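Local coordinates for protein glycosyl hydrolase family 26 (Bacteroides ovatus, PDB 4ZXO) that hydrolyses the beta-mannan backbone of galactomannan as a family 26 beta-mannanase, probably in an active site at the rim of its TIM barrel, at residues G96-S101 with V155-V160; G59-D64 with I89-R94; F239-Y244 with T283-P288; G233-Q238 with L268-L273. One frame throughout, in Å; residues are numbered along the deposited sequence. Where two conformers were deposited one is given.

Interaction 1: G96-S101 with V155-V160; sequences GMISLS and VLIPVV
The carbonyl oxygen V160 O is gripped by two donors of the neighbouring strand: the hydroxyl S99 OG, 2.8 Å from V160 O, and the amide L100 N, 2.9 Å from V160 O. They arrive from opposite faces of the carbonyl plane, which keeps the two donors apart. Serine suits position 99 because its single hydroxyl, anti to the backbone N (chi1 -177°), lies beside its own carbonyl carbon and comes close enough to add a bond to those of the backbone. One step back, V160 N donates to I98 O at 2.9 Å along a nearly straight line (171°). These bonds make a parallel pairing of strands 97-101 and 159-162 in the TIM barrel. Before V160 the second chain veers off, and a water fills in, accepting from I98 N and donating to P158 O at 2.7 Å. On the barrel interior, beside S99, the M97 chain bends at its thioether and lays CE 3.7 Å from V160 CG2. On the helix-facing side the branched residues interlock: V159 CG1 is pressed to 3.5 Å from L100 CD1, a tight fit with the two side chains about at a right angle, while I98 CD1 meets I157 CG2 at 3.9 Å. I88 of helix 81-93 also packs on I98, and the contacts of these branches across the strands are apolar. The chemistry is thus divided: backbone bonds, one serine hydroxyl and one water join the strands, and apolar branches pack on the side of the helices.

Interaction 2: G59-D64 with I89-R94; sequences GVMSFD and IEQYAR
M61 reaches from its strand to Q91 on the helix, and its thioether supplies the tightly packed part of this contact. Its chain is extended beyond CG (chi2 176°), which carries the sulfur outward until SD lies 3.7 Å from Q91 CD. The methyl beyond it is closer still, with M61 CE 3.3 Å from Q91 OE1 and 3.5 Å from R94 NH1. A long, flexible, unbranched methionine fits here, since it can thread its end against two polar groups that are already occupied with each other: R94 NH1 donates to Q91 OE1 at 2.9 Å, almost in the guanidinium plane. The other end of the amide is also used, Q91 NE2 donating to P58 O. An alanine at Q91 would probably leave R94 NH1 and P58 O without these mates and open a gap beside the M61 sulfur. Toward R94, partly exposed, the contact thins: only NH1 nears the strand, at the M61 methyl; E90 O lies over one face of its guanidinium, and Y57 adds a cation-pi contact. F63, although its side chain starts out toward the helix, passes these residues by and packs on L84, Y87 and I88 earlier in helix 81-93. That helix is the connecting arm of a beta-alpha-beta unit of the TIM barrel, lying over strand 60-64 on the side M61 points to, and leading into strand 97-101, whose I98 also touches Q91.

Interaction 3: F239-Y244 with T283-P288; sequences FERSQY and TGTLLP
R241 and Y244, in the first turn of helix 241-262, meet G284, T285 and L286 of helix 281-290; both helices belong to the outer layer of the TIM barrel. The polar half is a two-pronged grip by R241. Its chain runs extended from CG to NE, reaching across to helix 281-290, and the edge of the guanidinium does the work: R241 NE donates to T285 OG1 at 2.8 Å, and R241 NH2 to G284 O at 3.0 Å. Both acceptors lie near the guanidinium plane, although NH2 stands above the plane of the G284 carbonyl. P288, four residues on, has no N-H to offer this carbonyl, which probably helps keep it available to R241; the helix widens to a pi-type turn and kinks at the proline. A second polar element prepares the first helix: E240 is its N-cap, and E240 OE1 accepts from Q243 N at 2.9 Å. The apolar half lies deeper. T285 is well chosen because it faces both ways: with OG1 beside the backbone N (chi1 -61°) the hydroxyl serves R241, while the methyl CG2 rests at the edge of the Y244 ring, 3.9 Å from Y244 CD2. An alanine at T285 would probably leave R241 NE without this acceptor and open a gap at the ring edge. Tyrosine offers an apolar ring edge to the methyl and ends in a polar atom, and its hydroxyl bonds to T271 of the barrel. Beside that bond L286 closes the contact, its CD1 lying 3.5 Å from Y244 OH.

Interaction 4: G233-Q238 with L268-L273; sequences GTDVYQ and LTETGL
The ring of Y237 lies with one face over T271, whose CA sits 4.0 Å above the ring plane at its centre, and has E270 OE1 in its plane at the edge. This is the end of two parallel neighbours in the TIM barrel, strands 231-235 and 266-271, joined through helix 241-262 as a beta-alpha-beta crossover. Y312 and this ring meet edge-to-face. A second pair of flat groups, the carboxylates of D235 and E270, is stacked with planes 30° apart, D235 OD2 standing 3.2 Å from E270 OE2. R162 makes salt bridges to both, NH1 to D235 and NH2 to E270, which probably offsets the closeness of the like charges. In such barrels the active site lies at the C-terminal strand ends, so the acidic cluster, with E166 beside it, probably lines it. Hydroxyls fix the carboxylates. Y237 OH donates to E270 OE1 at 2.6 Å on the anti side, with ring and carboxylate planes 79° apart. T269 OG1 donates to D235 OD1 at 2.7 Å. Between them V236 N bonds to E270 O at 3.0 Å, and T271 OG1, anti to its own backbone N, reaches V236 O at 2.6 Å; threonine thus adds a side-chain bond to those of the backbone. Glycine suits position 272, since a CB there would jam against the preceding carbonyl oxygen and lie close to Y237 CE1. The last backbone link is nearly straight: Q238 N points to G272 O at 2.9 Å, with an angle of 169° at the hydrogen.

Interactions 1, 2 and 4 all involve the parallel sheet of the TIM barrel, and interaction 3 belongs to its outer helical layer. Interaction 2 comes first along the chain, and its helix 81-93 leads straight into strand 97-101 of interaction 1; their centres are about 7 Å apart, and S101 OG meets D64 OD1 between them. Interaction 4 has its centre about 19 Å from those of both, on the opposite side of the chain's centre from interaction 1, with interaction 3 beside it at about 11 Å between centres. The segments of 3 and 4 alternate along the chain, and Y244 OH with T271 OG1 connects them. Strand-strand, strand-helix and helix-helix contacts thus occur together in one barrel.

Interaction 1: G96-S101 with V155-V160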
loop_
_atom_site.group_PDB
_atom_site.type_symbol
_atom_site.label_atom_id
_atom_site.label_comp_id
_atom_site.label_asym_id
_atom_site.label_seq_id
_atom_site.Cartn_x
_atom_site.Cartn_y
_atom_site.Cartn_z
ATOM N N GLY A 96 -1.516 -11.588 -9.671
ATOM C CA GLY A 96 -1.336 -10.910 -8.381
ATOM C C GLY A 96 -2.002 -9.549 -8.330
ATOM O O GLY A 96 -2.530 -9.044 -9.349
ATOM N N MET A 97 -1.925 -8.941 -7.138
ATOM C CA MET A 97 -2.505 -7.629 -6.881
ATOM C C MET A 97 -1.432 -6.540 -6.915
ATOM O O MET A 97 -0.227 -6.841 -6.662
ATOM C CB MET A 97 -3.183 -7.593 -5.481
ATOM C CG MET A 97 -4.165 -6.463 -5.352
ATOM S SD MET A 97 -4.734 -6.293 -3.653
ATOM C CE MET A 97 -3.546 -5.079 -3.027
ATOM N N ILE A 98 -1.857 -5.301 -7.225
ATOM C CA ILE A 98 -0.977 -4.146 -7.183
ATOM C C ILE A 98 -1.479 -3.063 -6.271
ATOM O O ILE A 98 -2.642 -2.759 -6.272
ATOM C CB ILE A 98 -0.794 -3.545 -8.617
ATOM C CG1 ILE A 98 -0.169 -4.562 -9.575
ATOM C CG2 ILE A 98 0.035 -2.213 -8.595
ATOM C CD1 ILE A 98 -1.182 -5.380 -10.378
ATOM N N SER A 99 -0.575 -2.496 -5.466
ATOM C CA SER A 99 -0.907 -1.303 -4.703
ATOM C C SER A 99 0.093 -0.201 -5.010
ATOM O O SER A 99 1.253 -0.482 -5.355
ATOM C CB SER A 99 -0.912 -1.605 -3.195
ATOM O OG SER A 99 -1.312 -0.435 -2.472
ATOM N N LEU A 100 -0.345 1.050 -4.972
ATOM C CA LEU A 100 0.562 2.186 -5.239
ATOM C C LEU A 100 0.464 3.194 -4.108
ATOM O O LEU A 100 -0.674 3.592 -3.749
ATOM C CB LEU A 100 0.187 2.890 -6.554
ATOM C CG LEU A 100 0.369 1.958 -7.752
ATOM C CD1 LEU A 100 -0.251 2.641 -8.982
ATOM C CD2 LEU A 100 1.844 1.676 -8.044
ATOM N N SER A 101 1.598 3.577 -3.549
ATOM C CA SER A 101 1.626 4.686 -2.618
ATOM C C SER A 101 2.115 5.944 -3.341
ATOM O O SER A 101 2.476 5.885 -4.521
ATOM C CB SER A 101 2.517 4.358 -1.414
ATOM O OG SER A 101 3.731 3.792 -1.855
ATOM N N VAL A 155 -7.423 -4.029 -21.215
ATOM C CA VAL A 155 -8.220 -4.025 -19.954
ATOM C C VAL A 155 -7.501 -3.207 -18.889
ATOM O O VAL A 155 -6.293 -3.391 -18.702
ATOM C CB VAL A 155 -8.468 -5.471 -19.475
ATOM C CG1 VAL A 155 -9.294 -5.515 -18.195
ATOM C CG2 VAL A 155 -9.209 -6.242 -20.583
ATOM N N LEU A 156 -8.199 -2.263 -18.258
ATOM C CA LEU A 156 -7.574 -1.461 -17.185
ATOM C C LEU A 156 -7.225 -2.377 -16.002
ATOM O O LEU A 156 -7.999 -3.260 -15.606
ATOM C CB LEU A 156 -8.499 -0.318 -16.701
ATOM C CG LEU A 156 -8.622 1.005 -17.514
ATOM C CD1 LEU A 156 -9.623 2.006 -16.886
ATOM C CD2 LEU A 156 -7.333 1.773 -17.636
ATOM N N ILE A 157 -6.046 -2.172 -15.443
ATOM C CA ILE A 157 -5.581 -3.028 -14.325
ATOM C C ILE A 157 -5.986 -2.376 -13.027
ATOM O O ILE A 157 -5.608 -1.207 -12.765
ATOM C CB ILE A 157 -4.085 -3.212 -14.423
ATOM C CG1 ILE A 157 -3.792 -4.052 -15.690
ATOM C CG2 ILE A 157 -3.533 -3.870 -13.137
ATOM C CD1 ILE A 157 -2.329 -3.989 -16.083
ATOM N N PRO A 158 -6.753 -3.110 -12.184
ATOM C CA PRO A 158 -7.149 -2.552 -10.881
ATOM C C PRO A 158 -5.910 -2.313 -10.019
ATOM O O PRO A 158 -4.941 -3.076 -10.061
ATOM C CB PRO A 158 -8.047 -3.638 -10.253
ATOM C CG PRO A 158 -8.517 -4.439 -11.415
ATOM C CD PRO A 158 -7.311 -4.456 -12.373
ATOM N N VAL A 159 -5.937 -1.242 -9.254
ATOM C CA VAL A 159 -4.859 -0.908 -8.307
ATOM C C VAL A 159 -5.460 -0.445 -6.991
ATOM O O VAL A 159 -6.496 0.211 -6.979
ATOM C CB VAL A 159 -3.956 0.248 -8.905
ATOM C CG1 VAL A 159 -3.102 0.961 -7.846
ATOM C CG2 VAL A 159 -3.153 -0.347 -10.054
ATOM N N VAL A 160 -4.839 -0.834 -5.880
ATOM C CA VAL A 160 -5.195 -0.228 -4.590
ATOM C C VAL A 160 -4.298 0.981 -4.400
ATOM O O VAL A 160 -3.102 0.830 -4.191
ATOM C CB VAL A 160 -5.049 -1.197 -3.418
ATOM C CG1 VAL A 160 -5.352 -0.488 -2.055
ATOM C CG2 VAL A 160 -5.967 -2.416 -3.643
HETATM O O HOH W 1 -4.377 -5.190 -8.436
#

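Interaction 2: G59-D64 with I89-R94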
loop_
_atom_site.group_PDB
_atom_site.type_symbol
_atom_site.label_atom_id
_atom_site.label_comp_id
_atom_site.label_asym_id
_atom_site.label_seq_id
_atom_site.Cartn_x
_atom_site.Cartn_y
_atom_site.Cartn_z
ATOM N N GLY A 59 1.805 -12.261 -3.514
ATOM C CA GLY A 59 0.460 -12.015 -3.998
ATOM C C GLY A 59 0.191 -10.537 -4.253
ATOM O O GLY A 59 -0.655 -10.185 -5.072
ATOM N N VAL A 60 0.889 -9.659 -3.530
ATOM C CA VAL A 60 0.766 -8.202 -3.730
ATOM C C VAL A 60 2.135 -7.615 -4.010
ATOM O O VAL A 60 3.131 -7.975 -3.356
ATOM C CB VAL A 60 0.232 -7.507 -2.478
ATOM C CG1 VAL A 60 0.114 -5.992 -2.710
ATOM C CG2 VAL A 60 -1.139 -8.079 -2.030
ATOM N N MET A 61 2.186 -6.693 -4.957
ATOM C CA MET A 61 3.380 -5.862 -5.139
ATOM C C MET A 61 2.962 -4.431 -5.058
ATOM O O MET A 61 1.873 -4.076 -5.524
ATOM C CB MET A 61 4.024 -6.124 -6.487
ATOM C CG MET A 61 4.669 -7.494 -6.525
ATOM S SD MET A 61 5.326 -7.858 -8.158
ATOM C CE MET A 61 5.723 -9.605 -7.935
ATOM N N SER A 62 3.775 -3.613 -4.398
ATOM C CA SER A 62 3.476 -2.171 -4.381
ATOM C C SER A 62 4.645 -1.408 -4.947
ATOM O O SER A 62 5.799 -1.866 -4.950
ATOM C CB SER A 62 3.125 -1.663 -2.940
ATOM O OG SER A 62 4.167 -1.922 -2.023
ATOM N N PHE A 63 4.335 -0.210 -5.401
ATOM C CA PHE A 63 5.324 0.687 -5.971
ATOM C C PHE A 63 4.911 2.095 -5.588
ATOM O O PHE A 63 3.803 2.293 -5.098
ATOM C CB PHE A 63 5.431 0.545 -7.513
ATOM C CG PHE A 63 5.616 -0.886 -7.991
ATOM C CD1 PHE A 63 6.898 -1.458 -8.085
ATOM C CD2 PHE A 63 4.507 -1.653 -8.309
ATOM C CE1 PHE A 63 7.042 -2.758 -8.493
ATOM C CE2 PHE A 63 4.623 -2.976 -8.749
ATOM C CZ PHE A 63 5.904 -3.539 -8.831
ATOM N N ASP A 64 5.775 3.074 -5.835
ATOM C CA ASP A 64 5.467 4.456 -5.412
ATOM C C ASP A 64 5.444 5.386 -6.589
ATOM O O ASP A 64 6.251 5.264 -7.514
ATOM C CB ASP A 64 6.485 4.920 -4.377
ATOM C CG ASP A 64 5.928 6.037 -3.478
ATOM O OD1 ASP A 64 5.375 5.687 -2.411
ATOM O OD2 ASP A 64 5.938 7.233 -3.871
ATOM N N ILE A 89 1.836 -4.459 -15.216
ATOM C CA ILE A 89 1.222 -5.321 -16.217
ATOM C C ILE A 89 1.594 -6.783 -15.986
ATOM O O ILE A 89 0.736 -7.671 -16.076
ATOM C CB ILE A 89 1.618 -4.817 -17.597
ATOM C CG1 ILE A 89 0.851 -3.535 -17.876
ATOM C CG2 ILE A 89 1.274 -5.778 -18.688
ATOM C CD1 ILE A 89 1.431 -2.775 -19.024
ATOM N N GLU A 90 2.858 -7.035 -15.663
ATOM C CA GLU A 90 3.300 -8.406 -15.436
ATOM C C GLU A 90 2.714 -9.024 -14.174
ATOM O O GLU A 90 2.400 -10.221 -14.162
ATOM C CB GLU A 90 4.828 -8.467 -15.378
ATOM C CG GLU A 90 5.403 -8.042 -16.707
ATOM C CD GLU A 90 6.914 -7.877 -16.714
ATOM O OE1 GLU A 90 7.611 -8.197 -15.736
ATOM O OE2 GLU A 90 7.422 -7.390 -17.741
ATOM N N GLN A 91 2.534 -8.225 -13.116
ATOM C CA GLN A 91 1.945 -8.751 -11.896
ATOM C C GLN A 91 0.489 -9.069 -12.141
ATOM O O GLN A 91 0.001 -10.110 -11.682
ATOM C CB GLN A 91 2.144 -7.747 -10.744
ATOM C CG GLN A 91 1.399 -8.123 -9.421
ATOM C CD GLN A 91 2.016 -9.324 -8.695
ATOM O OE1 GLN A 91 2.772 -10.125 -9.276
ATOM N NE2 GLN A 91 1.702 -9.439 -7.408
ATOM N N TYR A 92 -0.228 -8.200 -12.862
ATOM C CA TYR A 92 -1.609 -8.518 -13.156
ATOM C C TYR A 92 -1.700 -9.792 -14.003
ATOM O O TYR A 92 -2.549 -10.668 -13.762
ATOM C CB TYR A 92 -2.251 -7.364 -13.919
ATOM C CG TYR A 92 -3.715 -7.595 -14.240
ATOM C CD1 TYR A 92 -4.689 -7.343 -13.294
ATOM C CD2 TYR A 92 -4.107 -8.071 -15.488
ATOM C CE1 TYR A 92 -6.019 -7.537 -13.574
ATOM C CE2 TYR A 92 -5.474 -8.302 -15.795
ATOM C CZ TYR A 92 -6.426 -8.017 -14.825
ATOM O OH TYR A 92 -7.762 -8.230 -15.097
ATOM N N ALA A 93 -0.806 -9.911 -14.967
ATOM C CA ALA A 93 -0.848 -11.065 -15.891
ATOM C C ALA A 93 -0.671 -12.382 -15.125
ATOM O O ALA A 93 -1.270 -13.418 -15.478
ATOM C CB ALA A 93 0.217 -10.900 -16.981
ATOM N N ARG A 94 0.118 -12.377 -14.051
ATOM C CA ARG A 94 0.346 -13.632 -13.323
ATOM C C ARG A 94 -0.748 -13.818 -12.265
ATOM O O ARG A 94 -0.779 -14.836 -11.589
ATOM C CB ARG A 94 1.770 -13.666 -12.733
ATOM C CG ARG A 94 2.070 -12.697 -11.602
ATOM C CD ARG A 94 3.496 -12.895 -11.035
ATOM N NE ARG A 94 4.558 -12.531 -11.995
ATOM C CZ ARG A 94 5.190 -11.347 -12.047
ATOM N NH1 ARG A 94 4.880 -10.344 -11.198
ATOM N NH2 ARG A 94 6.145 -11.163 -12.976
#

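Interaction 3: F239-Y244 with T283-P288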
loop_
_atom_site.group_PDB
_atom_site.type_symbol
_atom_site.label_atom_id
_atom_site.label_comp_id
_atom_site.label_asym_id
_atom_site.label_seq_id
_atom_site.Cartn_x
_atom_site.Cartn_y
_atom_site.Cartn_z
ATOM N N PHE A 239 9.944 -2.103 16.130
ATOM C CA PHE A 239 11.133 -1.456 16.652
ATOM C C PHE A 239 11.640 -2.215 17.845
ATOM O O PHE A 239 12.858 -2.376 18.011
ATOM C CB PHE A 239 10.854 0.028 17.004
ATOM C CG PHE A 239 10.533 0.814 15.810
ATOM C CD1 PHE A 239 11.542 1.108 14.904
ATOM C CD2 PHE A 239 9.235 1.169 15.514
ATOM C CE1 PHE A 239 11.253 1.808 13.707
ATOM C CE2 PHE A 239 8.946 1.895 14.342
ATOM C CZ PHE A 239 9.944 2.183 13.431
ATOM N N GLU A 240 10.722 -2.698 18.660
ATOM C CA GLU A 240 11.042 -3.624 19.752
ATOM C C GLU A 240 9.946 -4.696 19.777
ATOM O O GLU A 240 8.784 -4.386 19.558
ATOM C CB GLU A 240 11.137 -2.867 21.075
ATOM C CG GLU A 240 11.582 -3.732 22.237
ATOM C CD GLU A 240 10.435 -4.370 22.972
ATOM O OE1 GLU A 240 9.311 -3.807 22.959
ATOM O OE2 GLU A 240 10.666 -5.462 23.538
ATOM N N ARG A 241 10.310 -5.950 20.005
ATOM C CA ARG A 241 9.352 -7.008 19.727
ATOM C C ARG A 241 8.102 -6.959 20.599
ATOM O O ARG A 241 7.001 -7.101 20.072
ATOM C CB ARG A 241 10.016 -8.357 19.900
ATOM C CG ARG A 241 9.117 -9.528 19.597
ATOM C CD ARG A 241 9.898 -10.841 19.666
ATOM N NE ARG A 241 9.029 -11.930 19.257
ATOM C CZ ARG A 241 8.228 -12.593 20.083
ATOM N NH1 ARG A 241 8.184 -12.256 21.377
ATOM N NH2 ARG A 241 7.495 -13.605 19.624
ATOM N N SER A 242 8.252 -6.808 21.921
ATOM C CA SER A 242 7.065 -6.822 22.780
ATOM C C SER A 242 6.095 -5.678 22.423
ATOM O O SER A 242 4.862 -5.852 22.359
ATOM C CB SER A 242 7.484 -6.741 24.262
ATOM O OG SER A 242 8.039 -5.457 24.574
ATOM N N GLN A 243 6.658 -4.503 22.167
ATOM C CA GLN A 243 5.846 -3.345 21.860
ATOM C C GLN A 243 5.138 -3.577 20.523
ATOM O O GLN A 243 3.960 -3.237 20.340
ATOM C CB GLN A 243 6.709 -2.079 21.792
ATOM C CG GLN A 243 5.893 -0.806 21.931
ATOM C CD GLN A 243 5.208 -0.679 23.302
ATOM O OE1 GLN A 243 5.669 -1.242 24.304
ATOM N NE2 GLN A 243 4.086 0.038 23.336
ATOM N N TYR A 244 5.870 -4.123 19.558
ATOM C CA TYR A 244 5.275 -4.425 18.250
ATOM C C TYR A 244 4.088 -5.375 18.380
ATOM O O TYR A 244 3.053 -5.175 17.748
ATOM C CB TYR A 244 6.329 -5.028 17.339
ATOM C CG TYR A 244 5.854 -5.489 15.975
ATOM C CD1 TYR A 244 5.449 -4.591 14.976
ATOM C CD2 TYR A 244 5.850 -6.839 15.658
ATOM C CE1 TYR A 244 5.058 -5.045 13.723
ATOM C CE2 TYR A 244 5.450 -7.315 14.396
ATOM C CZ TYR A 244 5.090 -6.402 13.432
ATOM O OH TYR A 244 4.722 -6.840 12.178
ATOM N N THR A 283 7.687 -16.724 11.401
ATOM C CA THR A 283 6.781 -17.636 12.103
ATOM C C THR A 283 6.705 -17.382 13.569
ATOM O O THR A 283 5.743 -17.783 14.227
ATOM C CB THR A 283 7.165 -19.135 11.936
ATOM O OG1 THR A 283 8.468 -19.392 12.513
ATOM C CG2 THR A 283 7.171 -19.485 10.448
ATOM N N GLY A 284 7.710 -16.718 14.107
ATOM C CA GLY A 284 7.739 -16.555 15.543
ATOM C C GLY A 284 7.160 -15.262 16.057
ATOM O O GLY A 284 6.807 -15.169 17.215
ATOM N N THR A 285 7.099 -14.255 15.204
ATOM C CA THR A 285 6.521 -12.952 15.599
ATOM C C THR A 285 5.362 -12.541 14.689
ATOM O O THR A 285 4.262 -12.322 15.162
ATOM C CB THR A 285 7.600 -11.870 15.592
ATOM O OG1 THR A 285 8.599 -12.237 16.545
ATOM C CG2 THR A 285 7.057 -10.530 16.029
ATOM N N LEU A 286 5.593 -12.443 13.383
ATOM C CA LEU A 286 4.543 -11.900 12.518
ATOM C C LEU A 286 3.310 -12.819 12.397
ATOM O O LEU A 286 2.148 -12.395 12.608
ATOM C CB LEU A 286 5.115 -11.648 11.128
ATOM C CG LEU A 286 4.120 -11.045 10.141
ATOM C CD1 LEU A 286 3.634 -9.648 10.480
ATOM C CD2 LEU A 286 4.653 -11.008 8.703
ATOM N N LEU A 287 3.537 -14.067 12.017
ATOM C CA LEU A 287 2.399 -14.980 11.742
ATOM C C LEU A 287 1.486 -15.174 12.940
ATOM O O LEU A 287 0.269 -15.097 12.792
ATOM C CB LEU A 287 2.927 -16.313 11.241
ATOM C CG LEU A 287 1.827 -17.298 10.764
ATOM C CD1 LEU A 287 0.916 -16.714 9.643
ATOM C CD2 LEU A 287 2.439 -18.617 10.284
ATOM N N PRO A 288 2.045 -15.362 14.144
ATOM C CA PRO A 288 1.086 -15.572 15.256
ATOM C C PRO A 288 0.205 -14.382 15.543
ATOM O O PRO A 288 -0.897 -14.577 16.060
ATOM C CB PRO A 288 1.973 -15.848 16.472
ATOM C CG PRO A 288 3.269 -16.403 15.881
ATOM C CD PRO A 288 3.446 -15.642 14.539
#

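Interaction 4: G233-Q238 with L268-L273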
loop_
_atom_site.group_PDB
_atom_site.type_symbol
_atom_site.label_atom_id
_atom_site.label_comp_id
_atom_site.label_asym_id
_atom_site.label_seq_id
_atom_site.Cartn_x
_atom_site.Cartn_y
_atom_site.Cartn_z
ATOM N N GLY A 233 -6.540 0.294 6.261
ATOM C CA GLY A 233 -5.218 -0.252 6.516
ATOM C C GLY A 233 -4.541 0.393 7.703
ATOM O O GLY A 233 -5.067 1.318 8.364
ATOM N N THR A 234 -3.342 -0.096 7.974
ATOM C CA THR A 234 -2.497 0.542 8.992
ATOM C C THR A 234 -1.039 0.207 8.644
ATOM O O THR A 234 -0.763 -0.820 7.988
ATOM C CB THR A 234 -2.855 0.078 10.421
ATOM O OG1 THR A 234 -2.142 0.877 11.376
ATOM C CG2 THR A 234 -2.447 -1.394 10.614
ATOM N N ASP A 235 -0.137 1.109 9.014
ATOM C CA ASP A 235 1.298 0.910 8.843
ATOM C C ASP A 235 1.939 0.785 10.225
ATOM O O ASP A 235 1.953 1.765 10.991
ATOM C CB ASP A 235 1.961 2.107 8.103
ATOM C CG ASP A 235 1.514 2.263 6.668
ATOM O OD1 ASP A 235 0.663 1.470 6.187
ATOM O OD2 ASP A 235 2.044 3.221 6.024
ATOM N N VAL A 236 2.488 -0.380 10.555
ATOM C CA VAL A 236 3.071 -0.600 11.874
ATOM C C VAL A 236 4.332 -1.426 11.703
ATOM O O VAL A 236 4.251 -2.552 11.188
ATOM C CB VAL A 236 2.089 -1.357 12.860
ATOM C CG1 VAL A 236 2.752 -1.529 14.227
ATOM C CG2 VAL A 236 0.711 -0.664 12.943
ATOM N N TYR A 237 5.484 -0.855 12.089
ATOM C CA TYR A 237 6.776 -1.560 11.994
ATOM C C TYR A 237 7.262 -2.046 13.356
ATOM O O TYR A 237 6.888 -1.498 14.395
ATOM C CB TYR A 237 7.848 -0.634 11.380
ATOM C CG TYR A 237 7.667 -0.464 9.884
ATOM C CD1 TYR A 237 8.385 -1.244 8.960
ATOM C CD2 TYR A 237 6.775 0.470 9.403
ATOM C CE1 TYR A 237 8.211 -1.081 7.598
ATOM C CE2 TYR A 237 6.577 0.631 8.031
ATOM C CZ TYR A 237 7.283 -0.152 7.136
ATOM O OH TYR A 237 7.087 0.026 5.782
ATOM N N GLN A 238 8.095 -3.080 13.354
ATOM C CA GLN A 238 8.684 -3.506 14.601
ATOM C C GLN A 238 9.959 -2.713 14.949
ATOM O O GLN A 238 10.941 -2.678 14.191
ATOM C CB GLN A 238 9.031 -4.988 14.585
ATOM C CG GLN A 238 9.740 -5.374 15.912
ATOM C CD GLN A 238 9.919 -6.878 16.062
ATOM O OE1 GLN A 238 9.013 -7.665 15.730
ATOM N NE2 GLN A 238 11.081 -7.292 16.586
ATOM N N LEU A 268 -2.841 -4.971 6.498
ATOM C CA LEU A 268 -1.642 -4.429 7.113
ATOM C C LEU A 268 -0.783 -3.910 5.958
ATOM O O LEU A 268 -0.120 -4.674 5.266
ATOM C CB LEU A 268 -0.958 -5.503 7.957
ATOM C CG LEU A 268 0.358 -5.134 8.656
ATOM C CD1 LEU A 268 0.307 -3.835 9.505
ATOM C CD2 LEU A 268 0.793 -6.294 9.524
ATOM N N THR A 269 -0.957 -2.623 5.653
ATOM C CA THR A 269 -0.507 -2.073 4.385
ATOM C C THR A 269 1.005 -1.786 4.362
ATOM O O THR A 269 1.587 -1.689 3.277
ATOM C CB THR A 269 -1.325 -0.793 4.010
ATOM O OG1 THR A 269 -1.446 0.065 5.154
ATOM C CG2 THR A 269 -2.735 -1.251 3.577
ATOM N N GLU A 270 1.625 -1.639 5.535
ATOM C CA GLU A 270 3.104 -1.648 5.633
ATOM C C GLU A 270 3.466 -2.285 6.966
ATOM O O GLU A 270 2.873 -1.946 7.995
ATOM C CB GLU A 270 3.749 -0.258 5.630
ATOM C CG GLU A 270 3.664 0.493 4.352
ATOM C CD GLU A 270 4.465 1.767 4.363
ATOM O OE1 GLU A 270 5.460 1.877 5.109
ATOM O OE2 GLU A 270 4.120 2.695 3.611
ATOM N N THR A 271 4.457 -3.161 6.984
ATOM C CA THR A 271 5.058 -3.627 8.194
ATOM C C THR A 271 6.448 -4.157 7.861
ATOM O O THR A 271 6.922 -4.085 6.700
ATOM C CB THR A 271 4.203 -4.731 8.882
ATOM O OG1 THR A 271 4.664 -4.937 10.239
ATOM C CG2 THR A 271 4.231 -5.999 8.125
ATOM N N GLY A 272 7.128 -4.631 8.890
ATOM C CA GLY A 272 8.453 -5.215 8.713
ATOM C C GLY A 272 9.337 -5.003 9.897
ATOM O O GLY A 272 9.023 -4.233 10.819
ATOM N N LEU A 273 10.461 -5.727 9.880
ATOM C CA LEU A 273 11.549 -5.571 10.854
ATOM C C LEU A 273 12.795 -5.282 10.057
ATOM O O LEU A 273 13.259 -6.174 9.314
ATOM C CB LEU A 273 11.733 -6.842 11.677
ATOM C CG LEU A 273 13.006 -6.893 12.534
ATOM C CD1 LEU A 273 12.880 -5.817 13.585
ATOM C CD2 LEU A 273 13.133 -8.272 13.196
#